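PDB 3PNN: conserved domain protein from Porphyromonas gingivalis, which probably acts as a cytoplasmic glycosyltransferase with a Rossmann-like fold, helping to form glycosidic linkages. Local coordinates for residues T7-A12 and R50-I55; R97-G102 and E242-F247; F118-A123 and W218-D223. All blocks are in the same frame, centred on the assembly; numbering follows the deposited sequence.

Contact 1: T7-A12 and R50-I55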
loop_
_atom_site.group_PDB
_atom_site.type_symbol
_atom_site.label_atom_id
_atom_site.label_comp_id
_atom_site.label_asym_id
_atom_site.label_seq_id
_atom_site.Cartn_x
_atom_site.Cartn_y
_atom_site.Cartn_z
ATOM N N THR A 7 -8.938 -10.655 -3.684
ATOM C CA THR A 7 -9.184 -9.956 -2.440
ATOM C C THR A 7 -8.443 -8.620 -2.426
ATOM O O THR A 7 -7.308 -8.532 -2.903
ATOM C CB THR A 7 -8.691 -10.842 -1.272
ATOM O OG1 THR A 7 -9.548 -11.989 -1.172
ATOM C CG2 THR A 7 -8.672 -10.077 0.073
ATOM N N LEU A 8 -9.078 -7.576 -1.899
ATOM C CA LEU A 8 -8.381 -6.310 -1.651
ATOM C C LEU A 8 -7.988 -6.215 -0.166
ATOM O O LEU A 8 -8.845 -6.215 0.711
ATOM C CB LEU A 8 -9.257 -5.108 -2.046
ATOM C CG LEU A 8 -8.589 -3.742 -1.809
ATOM C CD1 LEU A 8 -7.402 -3.567 -2.751
ATOM C CD2 LEU A 8 -9.589 -2.628 -2.039
ATOM N N PHE A 9 -6.692 -6.124 0.102
ATOM C CA PHE A 9 -6.171 -6.124 1.469
ATOM C C PHE A 9 -5.715 -4.697 1.703
ATOM O O PHE A 9 -4.784 -4.219 1.046
ATOM C CB PHE A 9 -4.999 -7.113 1.561
ATOM C CG PHE A 9 -4.487 -7.373 2.965
ATOM C CD1 PHE A 9 -5.097 -6.818 4.079
ATOM C CD2 PHE A 9 -3.387 -8.210 3.161
ATOM C CE1 PHE A 9 -4.622 -7.079 5.371
ATOM C CE2 PHE A 9 -2.915 -8.471 4.444
ATOM C CZ PHE A 9 -3.539 -7.896 5.551
ATOM N N VAL A 10 -6.398 -4.002 2.608
ATOM C CA VAL A 10 -6.114 -2.597 2.861
ATOM C C VAL A 10 -5.283 -2.403 4.131
ATOM O O VAL A 10 -5.672 -2.841 5.232
ATOM C CB VAL A 10 -7.424 -1.767 2.963
ATOM C CG1 VAL A 10 -7.102 -0.304 3.262
ATOM C CG2 VAL A 10 -8.258 -1.895 1.672
ATOM N N LEU A 11 -4.129 -1.749 3.987
ATOM C CA LEU A 11 -3.267 -1.458 5.138
ATOM C C LEU A 11 -3.812 -0.279 5.950
ATOM O O LEU A 11 -3.508 0.879 5.666
ATOM C CB LEU A 11 -1.838 -1.157 4.677
ATOM C CG LEU A 11 -1.167 -2.281 3.890
ATOM C CD1 LEU A 11 0.247 -1.859 3.504
ATOM C CD2 LEU A 11 -1.139 -3.569 4.719
ATOM N N ALA A 12 -4.606 -0.585 6.969
ATOM C CA ALA A 12 -5.312 0.445 7.726
ATOM C C ALA A 12 -4.851 0.542 9.183
ATOM O O ALA A 12 -5.500 1.171 10.021
ATOM C CB ALA A 12 -6.821 0.201 7.649
ATOM N N ARG A 50 -13.794 -9.260 -2.257
ATOM C CA ARG A 50 -13.930 -9.037 -0.819
ATOM C C ARG A 50 -12.848 -8.087 -0.341
ATOM O O ARG A 50 -11.805 -7.926 -1.005
ATOM C CB ARG A 50 -13.815 -10.365 -0.054
ATOM C CG ARG A 50 -12.432 -10.995 -0.117
ATOM C CD ARG A 50 -12.477 -12.495 0.166
ATOM N NE ARG A 50 -13.330 -13.182 -0.795
ATOM C CZ ARG A 50 -13.016 -13.397 -2.072
ATOM N NH1 ARG A 50 -11.844 -12.986 -2.565
ATOM N NH2 ARG A 50 -13.880 -14.025 -2.863
ATOM N N LEU A 51 -13.100 -7.462 0.808
ATOM C CA LEU A 51 -12.142 -6.577 1.440
ATOM C C LEU A 51 -11.640 -7.171 2.746
ATOM O O LEU A 51 -12.411 -7.721 3.540
ATOM C CB LEU A 51 -12.786 -5.234 1.774
ATOM C CG LEU A 51 -13.642 -4.537 0.724
ATOM C CD1 LEU A 51 -14.146 -3.204 1.328
ATOM C CD2 LEU A 51 -12.842 -4.303 -0.551
ATOM N N VAL A 52 -10.344 -7.036 2.977
ATOM C CA VAL A 52 -9.777 -7.311 4.288
ATOM C C VAL A 52 -9.029 -6.058 4.754
ATOM O O VAL A 52 -8.216 -5.502 4.001
ATOM C CB VAL A 52 -8.808 -8.523 4.244
ATOM C CG1 VAL A 52 -8.104 -8.708 5.599
ATOM C CG2 VAL A 52 -9.565 -9.791 3.842
ATOM N N PHE A 53 -9.321 -5.605 5.977
ATOM C CA PHE A 53 -8.608 -4.478 6.572
ATOM C C PHE A 53 -7.744 -4.984 7.704
ATOM O O PHE A 53 -8.239 -5.687 8.586
ATOM C CB PHE A 53 -9.590 -3.447 7.159
ATOM C CG PHE A 53 -10.497 -2.822 6.126
ATOM C CD1 PHE A 53 -10.089 -1.687 5.429
ATOM C CD2 PHE A 53 -11.739 -3.379 5.847
ATOM C CE1 PHE A 53 -10.923 -1.099 4.467
ATOM C CE2 PHE A 53 -12.584 -2.807 4.880
ATOM C CZ PHE A 53 -12.172 -1.667 4.193
ATOM N N VAL A 54 -6.463 -4.627 7.700
ATOM C CA VAL A 54 -5.684 -4.814 8.924
ATOM C C VAL A 54 -5.748 -3.513 9.733
ATOM O O VAL A 54 -5.412 -2.442 9.226
ATOM C CB VAL A 54 -4.222 -5.238 8.657
ATOM C CG1 VAL A 54 -3.529 -4.266 7.705
ATOM C CG2 VAL A 54 -3.460 -5.389 9.986
ATOM N N ILE A 55 -6.218 -3.616 10.970
ATOM C CA ILE A 55 -6.316 -2.473 11.870
ATOM C C ILE A 55 -5.690 -2.869 13.208
ATOM O O ILE A 55 -5.001 -3.889 13.289
ATOM C CB ILE A 55 -7.787 -2.040 12.087
ATOM C CG1 ILE A 55 -8.601 -3.160 12.741
ATOM C CG2 ILE A 55 -8.443 -1.602 10.764
ATOM C CD1 ILE A 55 -9.927 -2.640 13.358
#

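Contact 2: R97-G102 and E242-F247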
loop_
_atom_site.group_PDB
_atom_site.type_symbol
_atom_site.label_atom_id
_atom_site.label_comp_id
_atom_site.label_asym_id
_atom_site.label_seq_id
_atom_site.Cartn_x
_atom_site.Cartn_y
_atom_site.Cartn_z
ATOM N N ARG A 97 9.746 -2.187 23.578
ATOM C CA ARG A 97 9.191 -1.984 22.241
ATOM C C ARG A 97 7.771 -1.407 22.248
ATOM O O ARG A 97 6.874 -1.928 22.914
ATOM C CB ARG A 97 9.224 -3.291 21.444
ATOM C CG ARG A 97 8.734 -3.144 20.010
ATOM C CD ARG A 97 9.843 -2.704 19.066
ATOM N NE ARG A 97 9.300 -2.269 17.781
ATOM C CZ ARG A 97 9.992 -2.218 16.644
ATOM N NH1 ARG A 97 11.270 -2.584 16.613
ATOM N NH2 ARG A 97 9.400 -1.801 15.535
ATOM N N GLU A 98 7.573 -0.327 21.495
ATOM C CA GLU A 98 6.255 0.282 21.358
ATOM C C GLU A 98 5.894 0.535 19.893
ATOM O O GLU A 98 4.720 0.515 19.525
ATOM C CB GLU A 98 6.168 1.580 22.166
ATOM C CG GLU A 98 7.275 2.582 21.865
ATOM C CD GLU A 98 7.427 3.633 22.956
ATOM O OE1 GLU A 98 6.484 3.803 23.763
ATOM O OE2 GLU A 98 8.493 4.288 23.008
ATOM N N LYS A 99 6.905 0.770 19.065
ATOM C CA LYS A 99 6.695 1.039 17.651
ATOM C C LYS A 99 6.265 -0.227 16.901
ATOM O O LYS A 99 6.884 -1.278 17.049
ATOM C CB LYS A 99 7.978 1.597 17.043
ATOM C CG LYS A 99 7.885 1.892 15.561
ATOM C CD LYS A 99 9.109 2.663 15.104
ATOM C CE LYS A 99 8.913 3.252 13.722
ATOM N NZ LYS A 99 9.910 4.327 13.452
ATOM N N PRO A 100 5.188 -0.131 16.106
ATOM C CA PRO A 100 4.718 -1.286 15.331
ATOM C C PRO A 100 5.808 -1.835 14.416
ATOM O O PRO A 100 6.657 -1.081 13.934
ATOM C CB PRO A 100 3.563 -0.716 14.503
ATOM C CG PRO A 100 3.041 0.433 15.352
ATOM C CD PRO A 100 4.263 1.012 16.030
ATOM N N TRP A 101 5.756 -3.137 14.164
ATOM C CA TRP A 101 6.827 -3.831 13.450
ATOM C C TRP A 101 7.014 -3.454 11.986
ATOM O O TRP A 101 8.073 -3.721 11.419
ATOM C CB TRP A 101 6.660 -5.341 13.583
ATOM C CG TRP A 101 6.862 -5.825 14.978
ATOM C CD1 TRP A 101 5.910 -6.331 15.814
ATOM C CD2 TRP A 101 8.099 -5.856 15.715
ATOM N NE1 TRP A 101 6.472 -6.673 17.019
ATOM C CE2 TRP A 101 7.814 -6.394 16.985
ATOM C CE3 TRP A 101 9.414 -5.479 15.422
ATOM C CZ2 TRP A 101 8.795 -6.562 17.969
ATOM C CZ3 TRP A 101 10.394 -5.656 16.397
ATOM C CH2 TRP A 101 10.077 -6.192 17.655
ATOM N N GLY A 102 5.995 -2.860 11.360
ATOM C CA GLY A 102 6.143 -2.378 9.993
ATOM C C GLY A 102 5.100 -2.907 9.016
ATOM O O GLY A 102 4.337 -3.813 9.350
ATOM N N GLU A 242 16.108 -3.974 18.545
ATOM C CA GLU A 242 16.178 -2.547 18.251
ATOM C C GLU A 242 14.819 -1.868 18.457
ATOM O O GLU A 242 13.767 -2.467 18.210
ATOM C CB GLU A 242 16.717 -2.317 16.838
ATOM C CG GLU A 242 18.128 -2.854 16.640
ATOM C CD GLU A 242 18.548 -2.877 15.183
ATOM O OE1 GLU A 242 17.897 -2.194 14.363
ATOM O OE2 GLU A 242 19.528 -3.581 14.858
ATOM N N PRO A 243 14.841 -0.613 18.928
ATOM C CA PRO A 243 13.623 0.104 19.315
ATOM C C PRO A 243 12.777 0.542 18.123
ATOM O O PRO A 243 11.548 0.569 18.235
ATOM C CB PRO A 243 14.160 1.347 20.042
ATOM C CG PRO A 243 15.605 1.069 20.299
ATOM C CD PRO A 243 16.048 0.182 19.195
ATOM N N LYS A 244 13.418 0.888 17.010
ATOM C CA LYS A 244 12.699 1.489 15.884
ATOM C C LYS A 244 12.850 0.747 14.547
ATOM O O LYS A 244 12.473 1.267 13.491
ATOM C CB LYS A 244 13.109 2.957 15.731
ATOM C CG LYS A 244 13.105 3.718 17.051
ATOM C CD LYS A 244 13.524 5.169 16.891
ATOM C CE LYS A 244 12.348 6.056 16.516
ATOM N NZ LYS A 244 12.664 7.501 16.718
ATOM N N SER A 245 13.387 -0.468 14.591
ATOM C CA SER A 245 13.551 -1.261 13.375
ATOM C C SER A 245 12.187 -1.598 12.773
ATOM O O SER A 245 11.214 -1.773 13.507
ATOM C CB SER A 245 14.336 -2.539 13.669
ATOM O OG SER A 245 13.740 -3.266 14.731
ATOM N N GLU A 246 12.122 -1.680 11.442
ATOM C CA GLU A 246 10.859 -1.931 10.745
ATOM C C GLU A 246 11.011 -2.928 9.608
ATOM O O GLU A 246 12.023 -2.939 8.905
ATOM C CB GLU A 246 10.268 -0.638 10.188
ATOM C CG GLU A 246 9.643 0.266 11.238
ATOM C CD GLU A 246 9.018 1.501 10.617
ATOM O OE1 GLU A 246 7.793 1.487 10.359
ATOM O OE2 GLU A 246 9.759 2.479 10.373
ATOM N N PHE A 247 9.978 -3.744 9.429
ATOM C CA PHE A 247 9.949 -4.810 8.428
ATOM C C PHE A 247 9.009 -4.373 7.317
ATOM O O PHE A 247 7.784 -4.428 7.479
ATOM C CB PHE A 247 9.441 -6.083 9.117
ATOM C CG PHE A 247 9.497 -7.328 8.270
ATOM C CD1 PHE A 247 10.698 -7.785 7.752
ATOM C CD2 PHE A 247 8.348 -8.079 8.053
ATOM C CE1 PHE A 247 10.754 -8.953 6.992
ATOM C CE2 PHE A 247 8.394 -9.252 7.297
ATOM C CZ PHE A 247 9.597 -9.686 6.765
HETATM O O HOH W 1 9.687 1.270 20.158
HETATM O O HOH W 2 5.897 0.774 12.137
#

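Contact 3: F118-A123 and W218-D223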
loop_
_atom_site.group_PDB
_atom_site.type_symbol
_atom_site.label_atom_id
_atom_site.label_comp_id
_atom_site.label_asym_id
_atom_site.label_seq_id
_atom_site.Cartn_x
_atom_site.Cartn_y
_atom_site.Cartn_z
ATOM N N PHE A 118 -4.329 -11.653 -4.089
ATOM C CA PHE A 118 -4.785 -10.463 -3.388
ATOM C C PHE A 118 -3.942 -9.235 -3.711
ATOM O O PHE A 118 -2.742 -9.347 -4.011
ATOM C CB PHE A 118 -4.824 -10.713 -1.851
ATOM C CG PHE A 118 -3.468 -10.962 -1.217
ATOM C CD1 PHE A 118 -2.821 -9.953 -0.501
ATOM C CD2 PHE A 118 -2.876 -12.222 -1.278
ATOM C CE1 PHE A 118 -1.584 -10.202 0.111
ATOM C CE2 PHE A 118 -1.651 -12.475 -0.674
ATOM C CZ PHE A 118 -1.004 -11.467 0.015
ATOM N N ALA A 119 -4.592 -8.072 -3.664
ATOM C CA ALA A 119 -3.910 -6.781 -3.749
ATOM C C ALA A 119 -3.617 -6.250 -2.362
ATOM O O ALA A 119 -4.373 -6.500 -1.434
ATOM C CB ALA A 119 -4.781 -5.770 -4.497
ATOM N N VAL A 120 -2.512 -5.521 -2.230
ATOM C CA VAL A 120 -2.219 -4.762 -1.024
ATOM C C VAL A 120 -2.163 -3.299 -1.424
ATOM O O VAL A 120 -1.499 -2.947 -2.416
ATOM C CB VAL A 120 -0.877 -5.175 -0.423
ATOM C CG1 VAL A 120 -0.516 -4.248 0.767
ATOM C CG2 VAL A 120 -0.921 -6.657 0.005
ATOM N N ILE A 121 -2.893 -2.455 -0.701
ATOM C CA ILE A 121 -2.854 -1.015 -0.949
ATOM C C ILE A 121 -2.861 -0.226 0.351
ATOM O O ILE A 121 -3.247 -0.751 1.406
ATOM C CB ILE A 121 -4.076 -0.513 -1.797
ATOM C CG1 ILE A 121 -5.396 -0.673 -1.028
ATOM C CG2 ILE A 121 -4.130 -1.211 -3.155
ATOM C CD1 ILE A 121 -6.570 0.161 -1.618
ATOM N N ASN A 122 -2.436 1.035 0.272
ATOM C CA ASN A 122 -2.513 1.931 1.422
ATOM C C ASN A 122 -3.943 2.415 1.606
ATOM O O ASN A 122 -4.750 2.388 0.661
ATOM C CB ASN A 122 -1.602 3.148 1.241
ATOM C CG ASN A 122 -0.127 2.805 1.313
ATOM O OD1 ASN A 122 0.275 1.820 1.949
ATOM N ND2 ASN A 122 0.697 3.633 0.673
ATOM N N ALA A 123 -4.244 2.894 2.809
ATOM C CA ALA A 123 -5.603 3.302 3.167
ATOM C C ALA A 123 -5.932 4.755 2.814
ATOM O O ALA A 123 -7.095 5.142 2.812
ATOM C CB ALA A 123 -5.846 3.062 4.667
ATOM N N TRP A 218 0.382 -3.541 -4.594
ATOM C CA TRP A 218 1.015 -4.809 -4.984
ATOM C C TRP A 218 -0.041 -5.859 -5.266
ATOM O O TRP A 218 -1.171 -5.751 -4.781
ATOM C CB TRP A 218 1.834 -5.338 -3.812
ATOM C CG TRP A 218 2.899 -4.430 -3.343
ATOM C CD1 TRP A 218 2.830 -3.520 -2.325
ATOM C CD2 TRP A 218 4.224 -4.361 -3.863
ATOM N NE1 TRP A 218 4.044 -2.883 -2.187
ATOM C CE2 TRP A 218 4.913 -3.380 -3.126
ATOM C CE3 TRP A 218 4.895 -5.033 -4.894
ATOM C CZ2 TRP A 218 6.247 -3.048 -3.385
ATOM C CZ3 TRP A 218 6.232 -4.712 -5.144
ATOM C CH2 TRP A 218 6.884 -3.723 -4.396
ATOM N N GLY A 219 0.340 -6.896 -6.005
ATOM C CA GLY A 219 -0.494 -8.080 -6.179
ATOM C C GLY A 219 0.305 -9.324 -5.809
ATOM O O GLY A 219 1.389 -9.545 -6.354
ATOM N N PHE A 220 -0.222 -10.129 -4.888
ATOM C CA PHE A 220 0.494 -11.310 -4.383
ATOM C C PHE A 220 -0.383 -12.557 -4.437
ATOM O O PHE A 220 -1.598 -12.473 -4.656
ATOM C CB PHE A 220 0.934 -11.106 -2.923
ATOM C CG PHE A 220 1.936 -9.979 -2.707
ATOM C CD1 PHE A 220 3.189 -10.004 -3.308
ATOM C CD2 PHE A 220 1.625 -8.918 -1.860
ATOM C CE1 PHE A 220 4.108 -8.980 -3.088
ATOM C CE2 PHE A 220 2.536 -7.893 -1.633
ATOM C CZ PHE A 220 3.787 -7.931 -2.243
ATOM N N THR A 221 0.242 -13.712 -4.224
ATOM C CA THR A 221 -0.478 -14.952 -3.963
ATOM C C THR A 221 -0.116 -15.371 -2.545
ATOM O O THR A 221 0.845 -14.864 -1.982
ATOM C CB THR A 221 -0.101 -16.061 -4.978
ATOM O OG1 THR A 221 1.324 -16.130 -5.116
ATOM C CG2 THR A 221 -0.698 -15.745 -6.357
ATOM N N PRO A 222 -0.879 -16.303 -1.954
ATOM C CA PRO A 222 -0.687 -16.544 -0.508
ATOM C C PRO A 222 0.686 -17.097 -0.102
ATOM O O PRO A 222 1.049 -16.992 1.082
ATOM C CB PRO A 222 -1.824 -17.517 -0.155
ATOM C CG PRO A 222 -2.919 -17.169 -1.184
ATOM C CD PRO A 222 -2.131 -16.893 -2.460
ATOM N N ASP A 223 1.448 -17.666 -1.035
ATOM C CA ASP A 223 2.807 -18.119 -0.685
ATOM C C ASP A 223 3.634 -16.931 -0.193
ATOM O O ASP A 223 4.632 -17.098 0.488
ATOM C CB ASP A 223 3.504 -18.771 -1.881
ATOM C CG ASP A 223 3.290 -17.996 -3.167
ATOM O OD1 ASP A 223 4.231 -17.294 -3.616
ATOM O OD2 ASP A 223 2.173 -18.079 -3.719
#

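Contact 1: T7-A12 and R50-I55
Strands 7-11 and 50-55 run parallel, 4.7 Å between axes at 20°, and with helix 35-46 they make up a beta-alpha-beta unit of the Rossmann-like core. Leu8 and Val10 each give an N-H and accept one: Leu8 N to Arg50 O is 2.9 Å, and Val52 N to Leu8 O is 2.8 Å. Val10 N meets Val52 O at 2.7 Å, and Val54 N meets Val10 O at 3.1 Å. All four lie nearly along the C=O axes. Beyond the strand end, the Ala12 N bond to Val54 O is weak.

Apolar contacts clothe both faces. On one, Leu8 and Leu51 lie side by side, CD2 to CD2, and the isopropyl group of Val10 lies alongside the CD1-CE1 side of the Phe53 ring, with Val10 CB 3.6 Å from Phe53 CD1. On the other, Phe9 has CG anti to the backbone N (chi1 -171°), which carries CE1 across to Val54 CB (3.8 Å) and Val52 CG1. Such bulky apolar residues suit a buried interface, and helix 60-71 covers the Phe53 face.

One polar pair closes the start of the strands. Arg50, bent at chi3 (59°), brings NH1 to Thr7 OG1 at 2.9 Å, with the oxygen in the guanidinium plane. Thr7 OG1 also bonds Glu116, and Arg50 NH1 bonds the carbonyl of Lys5. The N-H and C=O groups of Leu8 and Val10 are thus satisfied by 50-55, those of Phe9 by 118-122, and Glu116, a long, weak ion-pair partner, may offset the charge of partly exposed Arg50.

Contact 2: R97-G102 and E242-F247
Two irregular loops meet here beside the Rossmann-like core, one leading to Gly102 at the N-cap of helix 103-108, the other joining helices 223-239 and 249-259. Arg97 is the clasp. From CB its chain leaves with CG anti to the backbone N (chi1 -177°) and bends at chi2 (86°), so that CD passes 3.8 Å from Pro243 O. NE then turns back on its own loop, giving a hydrogen bond of 2.7 Å to Lys99 O on a lone pair; NH2 joins it on the same oxygen. Across the contact the tip grips Ser245 end-on: NH2 reaches Ser245 O at 2.7 Å, nearly along the C=O axis, and NH1 reaches Ser245 OG at 3.2 Å, a hydroxyl also bonded to His239 O. A weak bond runs from NH1 to Glu242 O. The flat guanidinium suits a ring of oxygens around its edge, while Pro243 O sits over one face and Trp101 CZ3 over the opposite one.

Lys99, extended, crosses Glu246 at about a right angle, its NZ forming a salt bridge with Glu246 OE2 at 3.6 Å. Gly102 fits because a CB would collide with Phe247 O and with the preceding carbonyl. Phe247 N donates to Trp101 O at 2.8 Å, in the carbonyl plane, and a water joins Pro100 O to Glu246 OE1, 2.7 Å from each.

Contact 3: F118-A123 and W218-D223
Trp218 opens 218-223 paired with Val120, its N bonded to Val120 O and its O taking the N-H of Val120, each bond 2.9 Å long. The second comes from above the carbonyl plane rather than along a lone pair. The beta carbons of the two residues lie on the same face of the sheet, while the indole NE1 bonds outside the pair to Asn216 and its ring rests on helix 249-259.

Gly219 follows as the non-hydrogen-bonded partner of Ala119. With no side chain on one residue and a methyl on the other, this pair is slim, and Gly219 CA sits 3.4 Å from Phe118 O in a CA-H...O contact.

Phe220 restores the hydrogen-bonded pairing: its N gives 2.8 Å to Phe118 O, nearly along the C=O axis, and its O receives Phe118 N at 2.9 Å. Here strand 217-220 runs antiparallel to 118-122, the axes at 150°, on the side of that strand away from 7-11, where the Rossmann-like core takes on an antiparallel neighbour. Phe118 has CG in the crowded position between the backbone N and the carbonyl carbon (chi1 65°), which turns the ring toward Phe220. Phe220 CB thereby lies over the face of that ring, 3.9 Å from its centroid, a CH-pi contact. The two rings meet obliquely, planes at 52°, and the edge of the Phe220 ring is met by Val120 CG2, 3.9 Å from Phe220 CD2. Tyr224 stacks on the Phe220 ring.

Thr221 leaves the strand, its CB directed away from 118-123. Its carbonyl oxygen and then Pro222 N come near Phe118 CE2, the latter at the ring's edge. Thr221 OG1 donates to Asp223 OD2, on the syn lone pair, at 2.5 Å.

In the fold
Contacts 1 and 3 share the central sheet, their centres 9 Å apart, because strand 7-11 lies between 50-55 and 118-122: Phe9 N is 2.8 Å from Ala119 O, and Thr7 O is 2.9 Å from Ala119 N. Contact 2 stands apart, its centre about 21 Å from that of contact 1 and 22 Å from that of contact 3, with nearest atoms about 7 Å and 10 Å away. Along the chain, contact 3 is nested within the loop that contact 2 closes. As in related folds, the active site probably lies at the C-terminal ends of the parallel strands. A glycerol about 4 Å from the Pro100 side chain, probably from crystallisation, does not itself identify it.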